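Local atomic coordinates of anthranilate synthase component I (Streptococcus pneumoniae serotype 4, PDB entry 5KCK), a protein that belongs to the chorismate-binding enzyme family and combines helices with large antiparallel beta sheets. Residues S180-K185 with F218-T223. Residues are numbered along the deposited sequence; the frame is centred on the assembly and turned at random.
Sequences SPLDFK and FSAEVT
K185 and S219 form an antiparallel hydrogen-bonded pair at the point where the loop 180-185 joins the end of strand 211-221, adding the short strand 185-186 to an antiparallel sheet of the chorismate-binding fold. K185 N donates to S219 O over 2.8 Å in a nearly straight bond (172° at the hydrogen), and S219 N returns a longer one to K185 O. S219 O also receives the CA-H of F184, while K185 O receives that of F218.

The chains stay close at F184 and A220, and the next backbone link, D183 O to E221 N, is made through a water that donates to the carbonyl and accepts from the amide. Next to it the CB of A220 packs against D183 O at 3.2 Å. The same methyl lies over one face of the F184 ring, offset toward the rim, in a CH-pi contact 4.1 Å from the centroid, and meets L182 CB at 3.7 Å. S219 N lies at the edge of the same ring, in its plane. The F184 side chain continues inward to V421, M412 and K445, on strands 418-427 and 411-415 and helix 433-446.

L182 has CG anti to the carbonyl carbon (chi1 -60°). Its CD2 branch lies 3.1 Å from E221 O and 3.6 Å from T223 CG2. On the exposed flank the chain of K185 bends at chi2, and farther out NZ lies 3.2 Å from D183 OD2, a salt bridge within the loop whose hydrogen bond is weak. The hydroxyl of S219 is held by H187 and R418. At the far end the loop is tied once more to the segment 218-223: S180 OG and T223 OG1, each anti to its own backbone N, are hydrogen-bonded at 3.0 Å.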
# COMPACT_ATOMS: atom_id res chain seq x y z
N SER A 180 23.86 2.93 -12.46
CA SER A 180 25.31 2.90 -12.33
C SER A 180 25.71 3.54 -11.00
O SER A 180 25.22 4.63 -10.67
CB SER A 180 25.95 3.64 -13.51
OG SER A 180 27.36 3.60 -13.44
N PRO A 181 26.57 2.90 -10.21
CA PRO A 181 26.94 3.47 -8.92
C PRO A 181 28.02 4.54 -9.04
O PRO A 181 28.93 4.46 -9.86
CB PRO A 181 27.45 2.25 -8.13
CG PRO A 181 27.84 1.22 -9.17
CD PRO A 181 27.36 1.69 -10.53
N LEU A 182 27.91 5.54 -8.18
CA LEU A 182 28.77 6.71 -8.23
C LEU A 182 29.98 6.56 -7.32
O LEU A 182 29.92 5.93 -6.26
CB LEU A 182 27.98 7.96 -7.83
CG LEU A 182 26.78 8.29 -8.70
CD1 LEU A 182 25.72 9.03 -7.89
CD2 LEU A 182 27.22 9.11 -9.89
N ASP A 183 31.10 7.14 -7.75
CA ASP A 183 32.32 7.18 -6.94
C ASP A 183 32.39 8.55 -6.27
O ASP A 183 32.88 9.52 -6.86
CB ASP A 183 33.55 6.90 -7.80
CG ASP A 183 34.82 6.85 -6.97
OD1 ASP A 183 34.72 6.76 -5.73
OD2 ASP A 183 35.93 6.88 -7.56
N PHE A 184 31.91 8.62 -5.03
CA PHE A 184 31.84 9.89 -4.31
C PHE A 184 33.20 10.24 -3.71
O PHE A 184 33.86 9.40 -3.10
CB PHE A 184 30.78 9.81 -3.22
CG PHE A 184 29.38 10.00 -3.72
CD1 PHE A 184 28.87 11.28 -3.88
CD2 PHE A 184 28.59 8.92 -4.04
CE1 PHE A 184 27.57 11.47 -4.35
CE2 PHE A 184 27.30 9.10 -4.52
CZ PHE A 184 26.79 10.38 -4.67
N LYS A 185 33.61 11.50 -3.88
CA LYS A 185 34.86 11.97 -3.32
C LYS A 185 34.58 13.04 -2.26
O LYS A 185 33.68 13.86 -2.43
CB LYS A 185 35.77 12.56 -4.40
CG LYS A 185 35.94 11.68 -5.65
CD LYS A 185 36.86 10.50 -5.39
CE LYS A 185 37.20 9.77 -6.68
NZ LYS A 185 38.27 8.75 -6.48
N PHE A 218 30.00 15.48 -0.17
CA PHE A 218 30.64 14.52 -1.07
C PHE A 218 30.04 14.71 -2.45
O PHE A 218 28.88 15.12 -2.58
CB PHE A 218 30.44 13.07 -0.60
CG PHE A 218 30.90 12.81 0.81
CD1 PHE A 218 30.08 13.12 1.89
CD2 PHE A 218 32.15 12.27 1.05
CE1 PHE A 218 30.50 12.90 3.19
CE2 PHE A 218 32.58 12.04 2.35
CZ PHE A 218 31.76 12.35 3.42
N SER A 219 30.82 14.41 -3.49
CA SER A 219 30.25 14.53 -4.82
C SER A 219 30.92 13.56 -5.78
O SER A 219 32.04 13.09 -5.56
CB SER A 219 30.33 15.97 -5.35
OG SER A 219 31.66 16.36 -5.62
N ALA A 220 30.20 13.24 -6.86
CA ALA A 220 30.67 12.33 -7.90
C ALA A 220 30.22 12.82 -9.26
O ALA A 220 29.18 13.48 -9.39
CB ALA A 220 30.15 10.91 -7.68
N GLU A 221 31.01 12.49 -10.28
CA GLU A 221 30.58 12.66 -11.66
C GLU A 221 29.33 11.83 -11.92
O GLU A 221 29.31 10.63 -11.65
CB GLU A 221 31.70 12.24 -12.61
CG GLU A 221 32.98 13.02 -12.47
CD GLU A 221 34.10 12.41 -13.29
OE1 GLU A 221 34.54 11.29 -12.96
OE2 GLU A 221 34.52 13.05 -14.28
N VAL A 222 28.28 12.47 -12.45
CA VAL A 222 27.01 11.75 -12.62
C VAL A 222 27.20 10.65 -13.64
O VAL A 222 27.79 10.85 -14.71
CB VAL A 222 25.87 12.70 -13.03
CG1 VAL A 222 25.63 13.74 -11.96
CG2 VAL A 222 26.16 13.38 -14.37
N THR A 223 26.72 9.46 -13.30
CA THR A 223 26.62 8.35 -14.24
C THR A 223 25.26 7.71 -14.03
O THR A 223 24.70 7.74 -12.94
CB THR A 223 27.75 7.33 -14.04
OG1 THR A 223 27.53 6.20 -14.88
CG2 THR A 223 27.82 6.88 -12.59
O HOH W 1 33.42 10.72 -9.20